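Local coordinates for giding protein-mglB (Thermus thermophilus, PDB 1J3W) that probably acts as a molecular adaptor and guanine-nucleotide exchange factor of the Roadblock/LC7 family and is named for gliding motility, at residues E22-E26 with T27-Y31; K75-E79 with A80-E84; L107-D110 with E111-L115. One frame throughout, in Å; residues are numbered along the deposited sequence.

In the fold
The three contacts lie on one Roadblock/LC7 fold, a five-stranded antiparallel sheet with helices packed on it. Along the chain they come in series: interaction 1 at the end of helix 10-27, interaction 2 between helix 71-76 and strand 84-88, and interaction 3 between strand 103-109 and helix 115-135. Interactions 1 and 3 have centres about 8 Å apart, and a salt bridge from Arg30 to Asp110 joins them. Their strands, 31-36 and 103-109, are sheet neighbours. Interaction 2 has its centre about 27 Å from that of interaction 1, across the centre of the chain, and sits at the edge strand where a second subunit extends the sheet.

Interaction 1: residues E22-E26 with T27-Y31; sequences ETLRE and TGARY
Thr27 turns back on Thr23 at the C-terminal end of helix 10-27, and its side chain forms an ST turn that leads the chain out toward strand 31-36 of the Roadblock/LC7 fold. OG1 of Thr27 lies between its own backbone N and carbonyl carbon (chi1 63°). From there Thr27 OG1 donates to Thr23 O at 2.7 Å. Thr27 N bonds to Thr23 O at 2.9 Å. Thr23 O is gripped twice, by donors from opposite faces of its carbonyl plane. Thr27 OG1 also accepts from Ala29 N at 3.1 Å. The hydroxyl therefore bridges the last helical turn and the exit loop.

The methyl groups of the two threonines meet as well, with Thr23 CG2 4.0 Å from Thr27 CG2. Thr23 sends its own hydroxyl to Val19 O, one turn back in the helix.

Gly28 N bonds to Leu24 O, and Gly28 is the first residue to leave the helix, with positive phi. The chain next passes alongside Leu24. The CD2 branch of Leu24 does the touching: it lies 3.4 Å from Ala29 O and 4.1 Å from Ala29 CB, and also reaches Arg30 O.

Further on, Arg30 and Tyr31 both face Val108 in a classic beta bulge. Arg30 CB sits over the centre of one face of the Tyr31 ring. Helix 115-135 touches this helix end through His121, which meets Glu26 and Thr27. Water 1 closes the turn, donating to Leu24 O at 2.8 Å and to Ala29 O at 2.7 Å.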
loop_
_atom_site.group_PDB
_atom_site.type_symbol
_atom_site.label_atom_id
_atom_site.label_comp_id
_atom_site.label_asym_id
_atom_site.label_seq_id
_atom_site.Cartn_x
_atom_site.Cartn_y
_atom_site.Cartn_z
ATOM N N GLU B 22 -5.653 -2.860 -30.903
ATOM C CA GLU B 22 -7.081 -2.981 -31.169
ATOM C C GLU B 22 -7.889 -2.386 -30.021
ATOM O O GLU B 22 -8.900 -1.718 -30.240
ATOM C CB GLU B 22 -7.456 -4.455 -31.356
ATOM C CG GLU B 22 -6.808 -5.099 -32.574
ATOM C CD GLU B 22 -7.011 -6.601 -32.616
ATOM O OE1 GLU B 22 -6.555 -7.237 -33.592
ATOM O OE2 GLU B 22 -7.623 -7.148 -31.674
ATOM N N THR B 23 -7.433 -2.617 -28.795
ATOM C CA THR B 23 -8.137 -2.106 -27.625
ATOM C C THR B 23 -8.144 -0.575 -27.610
ATOM O O THR B 23 -9.143 0.042 -27.239
ATOM C CB THR B 23 -7.515 -2.673 -26.340
ATOM O OG1 THR B 23 -7.585 -4.108 -26.393
ATOM C CG2 THR B 23 -8.283 -2.205 -25.108
ATOM N N LEU B 24 -7.039 0.041 -28.020
ATOM C CA LEU B 24 -6.992 1.501 -28.067
ATOM C C LEU B 24 -8.030 2.007 -29.067
ATOM O O LEU B 24 -8.756 2.958 -28.788
ATOM C CB LEU B 24 -5.599 1.984 -28.477
ATOM C CG LEU B 24 -4.501 1.808 -27.425
ATOM C CD1 LEU B 24 -3.156 2.104 -28.053
ATOM C CD2 LEU B 24 -4.754 2.742 -26.239
ATOM N N ARG B 25 -8.102 1.372 -30.231
ATOM C CA ARG B 25 -9.062 1.781 -31.249
ATOM C C ARG B 25 -10.516 1.608 -30.807
ATOM O O ARG B 25 -11.358 2.477 -31.055
ATOM C CB ARG B 25 -8.822 0.999 -32.545
ATOM C CG ARG B 25 -7.560 1.405 -33.288
ATOM C CD ARG B 25 -7.515 0.797 -34.685
ATOM N NE ARG B 25 -7.167 -0.623 -34.681
ATOM C CZ ARG B 25 -5.945 -1.094 -34.443
ATOM N NH1 ARG B 25 -4.947 -0.259 -34.187
ATOM N NH2 ARG B 25 -5.721 -2.401 -34.468
ATOM N N GLU B 26 -10.809 0.494 -30.145
ATOM C CA GLU B 26 -12.169 0.209 -29.693
ATOM C C GLU B 26 -12.641 1.043 -28.510
ATOM O O GLU B 26 -13.831 1.322 -28.378
ATOM C CB GLU B 26 -12.297 -1.273 -29.313
ATOM C CG GLU B 26 -12.093 -2.245 -30.460
ATOM C CD GLU B 26 -13.342 -2.453 -31.291
ATOM O OE1 GLU B 26 -14.326 -1.704 -31.109
ATOM O OE2 GLU B 26 -13.337 -3.376 -32.135
ATOM N N THR B 27 -11.705 1.437 -27.653
ATOM C CA THR B 27 -12.047 2.182 -26.444
ATOM C C THR B 27 -11.891 3.688 -26.501
ATOM O O THR B 27 -12.602 4.409 -25.802
ATOM C CB THR B 27 -11.192 1.722 -25.242
ATOM O OG1 THR B 27 -9.807 1.996 -25.509
ATOM C CG2 THR B 27 -11.383 0.240 -24.975
ATOM N N GLY B 28 -10.959 4.155 -27.320
ATOM C CA GLY B 28 -10.695 5.578 -27.380
ATOM C C GLY B 28 -9.687 5.961 -26.304
ATOM O O GLY B 28 -9.439 7.145 -26.077
ATOM N N ALA B 29 -9.105 4.966 -25.634
ATOM C CA ALA B 29 -8.114 5.229 -24.591
ATOM C C ALA B 29 -6.817 5.793 -25.167
ATOM O O ALA B 29 -6.537 5.652 -26.360
ATOM C CB ALA B 29 -7.813 3.951 -23.809
ATOM N N ARG B 30 -6.023 6.419 -24.302
ATOM C CA ARG B 30 -4.755 7.009 -24.706
ATOM C C ARG B 30 -3.612 6.012 -24.740
ATOM O O ARG B 30 -2.868 5.936 -25.718
ATOM C CB ARG B 30 -4.342 8.130 -23.747
ATOM C CG ARG B 30 -5.186 9.381 -23.771
ATOM C CD ARG B 30 -4.487 10.467 -22.956
ATOM N NE ARG B 30 -5.205 11.737 -22.984
ATOM C CZ ARG B 30 -4.706 12.882 -22.533
ATOM N NH1 ARG B 30 -3.480 12.919 -22.025
ATOM N NH2 ARG B 30 -5.439 13.987 -22.574
ATOM N N TYR B 31 -3.460 5.258 -23.654
ATOM C CA TYR B 31 -2.349 4.323 -23.547
ATOM C C TYR B 31 -2.798 2.971 -23.034
ATOM O O TYR B 31 -3.696 2.879 -22.191
ATOM C CB TYR B 31 -1.282 4.901 -22.599
ATOM C CG TYR B 31 -1.030 6.386 -22.787
ATOM C CD1 TYR B 31 -0.583 6.888 -24.010
ATOM C CD2 TYR B 31 -1.290 7.295 -21.759
ATOM C CE1 TYR B 31 -0.414 8.257 -24.209
ATOM C CE2 TYR B 31 -1.123 8.670 -21.949
ATOM C CZ TYR B 31 -0.688 9.139 -23.178
ATOM O OH TYR B 31 -0.552 10.495 -23.382
HETATM O O HOH W 1 -7.393 5.437 -28.926
#

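Interaction 2: residues K75-E79 with A80-E84; sequences KLLGE and ARFQE. With SO4 (sulfate ion), chain I.
Residues Lys75 to Glu84 leave helix 71-76 through a Schellman motif and continue as a loop. Gly78 is the C-prime residue, with positive phi. Gly78 N bonds to Lys75 O at 2.9 Å, and Glu79 N reaches back to Ala74 O. From Glu79 on the backbone is mostly extended, with helical steps at Ala80 and Gln83.

The apolar link across the turn joins Leu77 and Phe82. Leu77 CD1 comes to the edge of the ring, near its plane, 4.1 Å from Phe82 CZ.

Glu79 is the buried polar residue. Its chain bends at chi2 (-77°), bringing OE1 close to a shared water. Water 2 donates to Glu79 OE1 at 2.7 Å and accepts from Ala80 N at 2.9 Å. The Gln83 and Glu79 side chains cross at about a right angle, their amide and carboxylate planes 56° apart. The main partners of Glu79 are backbone N-H groups of the second subunit: Glu90 for OE1, Arg91 and Met92 for OE2.

Apart from this, Lys75 NZ bonds to O4 of a sulfate ion at 2.9 Å. The ion probably comes from the crystallisation liquor and is also hydrogen-bonded to His102 ND1 of a third subunit.

Phe82 packs on Leu73 and Ala74 of helix 71-76, and its ring meets His87 of the second subunit. The loop ends at edge strand 84-88, where Glu84 pairs antiparallel with a strand of that subunit, extending the sheet.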
loop_
_atom_site.group_PDB
_atom_site.type_symbol
_atom_site.label_atom_id
_atom_site.label_comp_id
_atom_site.label_asym_id
_atom_site.label_seq_id
_atom_site.Cartn_x
_atom_site.Cartn_y
_atom_site.Cartn_z
ATOM N N LYS B 75 -8.806 -8.839 1.142
ATOM C CA LYS B 75 -8.900 -9.908 2.130
ATOM C C LYS B 75 -10.021 -9.647 3.126
ATOM O O LYS B 75 -10.749 -10.564 3.514
ATOM C CB LYS B 75 -7.573 -10.055 2.881
ATOM C CG LYS B 75 -6.409 -10.548 2.029
ATOM C CD LYS B 75 -5.123 -10.575 2.843
ATOM C CE LYS B 75 -3.910 -10.900 1.987
ATOM N NZ LYS B 75 -3.966 -12.269 1.410
ATOM N N LEU B 76 -10.161 -8.391 3.537
ATOM C CA LEU B 76 -11.203 -8.027 4.493
ATOM C C LEU B 76 -12.578 -8.346 3.920
ATOM O O LEU B 76 -13.496 -8.723 4.657
ATOM C CB LEU B 76 -11.121 -6.537 4.828
ATOM C CG LEU B 76 -12.123 -6.055 5.881
ATOM C CD1 LEU B 76 -11.759 -6.663 7.239
ATOM C CD2 LEU B 76 -12.100 -4.540 5.970
ATOM N N LEU B 77 -12.715 -8.196 2.604
ATOM C CA LEU B 77 -13.980 -8.469 1.930
ATOM C C LEU B 77 -14.100 -9.924 1.473
ATOM O O LEU B 77 -15.009 -10.269 0.718
ATOM C CB LEU B 77 -14.160 -7.521 0.737
ATOM C CG LEU B 77 -14.212 -6.028 1.080
ATOM C CD1 LEU B 77 -14.452 -5.222 -0.187
ATOM C CD2 LEU B 77 -15.315 -5.766 2.101
ATOM N N GLY B 78 -13.175 -10.768 1.924
ATOM C CA GLY B 78 -13.211 -12.180 1.576
ATOM C C GLY B 78 -12.651 -12.555 0.218
ATOM O O GLY B 78 -12.862 -13.673 -0.256
ATOM N N GLU B 79 -11.929 -11.628 -0.403
ATOM C CA GLU B 79 -11.328 -11.842 -1.718
ATOM C C GLU B 79 -9.818 -12.021 -1.581
ATOM O O GLU B 79 -9.214 -11.522 -0.634
ATOM C CB GLU B 79 -11.579 -10.625 -2.613
ATOM C CG GLU B 79 -13.033 -10.277 -2.868
ATOM C CD GLU B 79 -13.685 -11.191 -3.884
ATOM O OE1 GLU B 79 -12.955 -11.787 -4.707
ATOM O OE2 GLU B 79 -14.928 -11.295 -3.870
ATOM N N ALA B 80 -9.210 -12.729 -2.526
ATOM C CA ALA B 80 -7.763 -12.908 -2.500
ATOM C C ALA B 80 -7.161 -11.572 -2.934
ATOM O O ALA B 80 -6.148 -11.122 -2.402
ATOM C CB ALA B 80 -7.350 -14.011 -3.460
ATOM N N ARG B 81 -7.811 -10.944 -3.907
ATOM C CA ARG B 81 -7.379 -9.654 -4.420
ATOM C C ARG B 81 -8.445 -9.143 -5.377
ATOM O O ARG B 81 -9.331 -9.894 -5.783
ATOM C CB ARG B 81 -6.031 -9.789 -5.138
ATOM C CG ARG B 81 -6.034 -10.702 -6.346
ATOM C CD ARG B 81 -4.603 -11.062 -6.734
ATOM N NE ARG B 81 -4.525 -11.763 -8.007
ATOM C CZ ARG B 81 -3.416 -12.321 -8.482
ATOM N NH1 ARG B 81 -2.286 -12.264 -7.782
ATOM N NH2 ARG B 81 -3.429 -12.925 -9.661
ATOM N N PHE B 82 -8.384 -7.860 -5.711
ATOM C CA PHE B 82 -9.351 -7.303 -6.643
ATOM C C PHE B 82 -8.859 -7.608 -8.046
ATOM O O PHE B 82 -7.683 -7.425 -8.351
ATOM C CB PHE B 82 -9.476 -5.794 -6.445
ATOM C CG PHE B 82 -10.083 -5.410 -5.128
ATOM C CD1 PHE B 82 -11.389 -5.773 -4.820
ATOM C CD2 PHE B 82 -9.348 -4.689 -4.195
ATOM C CE1 PHE B 82 -11.955 -5.421 -3.597
ATOM C CE2 PHE B 82 -9.901 -4.334 -2.973
ATOM C CZ PHE B 82 -11.208 -4.698 -2.671
ATOM N N GLN B 83 -9.759 -8.083 -8.896
ATOM C CA GLN B 83 -9.392 -8.413 -10.265
ATOM C C GLN B 83 -9.474 -7.209 -11.191
ATOM O O GLN B 83 -8.624 -7.032 -12.058
ATOM C CB GLN B 83 -10.297 -9.523 -10.808
ATOM C CG GLN B 83 -9.980 -10.930 -10.300
ATOM C CD GLN B 83 -10.229 -11.099 -8.815
ATOM O OE1 GLN B 83 -11.297 -10.750 -8.309
ATOM N NE2 GLN B 83 -9.249 -11.654 -8.108
ATOM N N GLU B 84 -10.493 -6.379 -10.994
ATOM C CA GLU B 84 -10.708 -5.206 -11.830
ATOM C C GLU B 84 -10.798 -3.953 -10.969
ATOM O O GLU B 84 -11.443 -3.958 -9.922
ATOM C CB GLU B 84 -12.008 -5.392 -12.618
ATOM C CG GLU B 84 -12.292 -4.360 -13.686
ATOM C CD GLU B 84 -13.588 -4.652 -14.419
ATOM O OE1 GLU B 84 -14.635 -4.769 -13.748
ATOM O OE2 GLU B 84 -13.567 -4.769 -15.662
HETATM S S SO4 I . -3.816 -14.884 4.064
HETATM O O1 SO4 I . -5.005 -15.679 3.702
HETATM O O2 SO4 I . -3.336 -15.298 5.396
HETATM O O3 SO4 I . -2.754 -15.111 3.067
HETATM O O4 SO4 I . -4.172 -13.453 4.095
HETATM O O HOH W 2 -10.627 -13.138 -5.058
#

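Interaction 3: residues L107-D110 with E111-L115; sequences LVFD and ETAPL
Asp110 and Thr112 meet through one carboxylate oxygen, OD2, which takes two bonds from the threonine. Thr112 OG1 donates to Asp110 OD2 at 2.6 Å on the syn lone pair. Thr112 N donates to the same Asp110 OD2 at 2.8 Å from the anti side, 31° out of the carboxylate plane. Asp110 CG sits between the backbone N and the carbonyl carbon (chi1 62°), which folds the carboxylate over the following residues. This is an Asx turn within a type I beta turn from Asp110 to Ala113. The turn is closed by Ala113 N, which bonds to Asp110 O at 3.1 Å from above the carbonyl plane. Water 3 donates to both Asp110 O and Ala113 O.

Beside these polar bonds lies an apolar patch. Phe109 CB packs on Ala113 CB at 3.6 Å. The far end of the ring, Phe109 CZ, lies 3.9 Å from Leu115 CD1.

The next shell fixes the carboxylate. Its other oxygen, OD1, forms a salt bridge with Arg30 NE, and Trp49 packs against Asp110 and Thr112. Glu111 OE2 stands 4.3 Å from Asp110 OD2, a like-charge approach that Arg30 may partly offset.

The turn carries the chain from central strand 103-109 into helix 115-135. Pro114 is at the N-cap position of that helix. Val118 of the helix packs on Phe109 and Ala113, and Phe109 also touches Tyr95 of neighbouring strand 93-98.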
loop_
_atom_site.group_PDB
_atom_site.type_symbol
_atom_site.label_atom_id
_atom_site.label_comp_id
_atom_site.label_asym_id
_atom_site.label_seq_id
_atom_site.Cartn_x
_atom_site.Cartn_y
_atom_site.Cartn_z
ATOM N N LEU B 107 -5.122 0.536 -18.815
ATOM C CA LEU B 107 -5.594 1.471 -19.832
ATOM C C LEU B 107 -5.704 2.840 -19.186
ATOM O O LEU B 107 -6.308 2.984 -18.123
ATOM C CB LEU B 107 -6.969 1.073 -20.379
ATOM C CG LEU B 107 -7.082 -0.258 -21.124
ATOM C CD1 LEU B 107 -8.527 -0.490 -21.563
ATOM C CD2 LEU B 107 -6.165 -0.237 -22.346
ATOM N N VAL B 108 -5.094 3.836 -19.815
ATOM C CA VAL B 108 -5.162 5.213 -19.333
ATOM C C VAL B 108 -6.060 5.917 -20.337
ATOM O O VAL B 108 -5.831 5.834 -21.549
ATOM C CB VAL B 108 -3.779 5.885 -19.327
ATOM C CG1 VAL B 108 -3.922 7.367 -18.980
ATOM C CG2 VAL B 108 -2.871 5.185 -18.326
ATOM N N PHE B 109 -7.080 6.610 -19.843
ATOM C CA PHE B 109 -8.015 7.261 -20.747
ATOM C C PHE B 109 -8.459 8.624 -20.257
ATOM O O PHE B 109 -8.251 8.975 -19.095
ATOM C CB PHE B 109 -9.235 6.345 -20.954
ATOM C CG PHE B 109 -9.993 6.022 -19.683
ATOM C CD1 PHE B 109 -11.073 6.805 -19.278
ATOM C CD2 PHE B 109 -9.629 4.930 -18.892
ATOM C CE1 PHE B 109 -11.778 6.506 -18.104
ATOM C CE2 PHE B 109 -10.325 4.623 -17.720
ATOM C CZ PHE B 109 -11.399 5.410 -17.325
ATOM N N ASP B 110 -9.035 9.403 -21.164
ATOM C CA ASP B 110 -9.548 10.721 -20.819
ATOM C C ASP B 110 -11.036 10.756 -21.157
ATOM O O ASP B 110 -11.652 9.704 -21.367
ATOM C CB ASP B 110 -8.747 11.836 -21.527
ATOM C CG ASP B 110 -8.817 11.768 -23.041
ATOM O OD1 ASP B 110 -7.877 12.264 -23.699
ATOM O OD2 ASP B 110 -9.803 11.245 -23.578
ATOM N N GLU B 111 -11.626 11.945 -21.190
ATOM C CA GLU B 111 -13.055 12.061 -21.465
ATOM C C GLU B 111 -13.499 11.561 -22.833
ATOM O O GLU B 111 -14.686 11.316 -23.044
ATOM C CB GLU B 111 -13.520 13.511 -21.288
ATOM C CG GLU B 111 -12.711 14.518 -22.080
ATOM C CD GLU B 111 -11.671 15.212 -21.230
ATOM O OE1 GLU B 111 -12.050 16.140 -20.482
ATOM O OE2 GLU B 111 -10.484 14.824 -21.300
ATOM N N THR B 112 -12.563 11.400 -23.761
ATOM C CA THR B 112 -12.942 10.937 -25.091
ATOM C C THR B 112 -13.085 9.423 -25.201
ATOM O O THR B 112 -13.411 8.902 -26.266
ATOM C CB THR B 112 -11.976 11.457 -26.187
ATOM O OG1 THR B 112 -10.657 10.927 -25.999
ATOM C CG2 THR B 112 -11.928 12.976 -26.150
ATOM N N ALA B 113 -12.856 8.721 -24.097
ATOM C CA ALA B 113 -13.003 7.268 -24.071
ATOM C C ALA B 113 -14.246 6.939 -23.249
ATOM O O ALA B 113 -14.250 7.096 -22.024
ATOM C CB ALA B 113 -11.779 6.623 -23.441
ATOM N N PRO B 114 -15.328 6.497 -23.908
ATOM C CA PRO B 114 -16.551 6.165 -23.166
ATOM C C PRO B 114 -16.226 5.063 -22.162
ATOM O O PRO B 114 -15.665 4.035 -22.533
ATOM C CB PRO B 114 -17.503 5.685 -24.262
ATOM C CG PRO B 114 -17.002 6.388 -25.496
ATOM C CD PRO B 114 -15.506 6.274 -25.351
ATOM N N LEU B 115 -16.579 5.270 -20.897
ATOM C CA LEU B 115 -16.275 4.284 -19.867
ATOM C C LEU B 115 -16.830 2.899 -20.182
ATOM O O LEU B 115 -16.175 1.894 -19.921
ATOM C CB LEU B 115 -16.798 4.750 -18.506
ATOM C CG LEU B 115 -16.434 3.842 -17.329
ATOM C CD1 LEU B 115 -14.922 3.717 -17.206
ATOM C CD2 LEU B 115 -17.023 4.424 -16.052
HETATM O O HOH W 3 -14.142 8.677 -19.800
#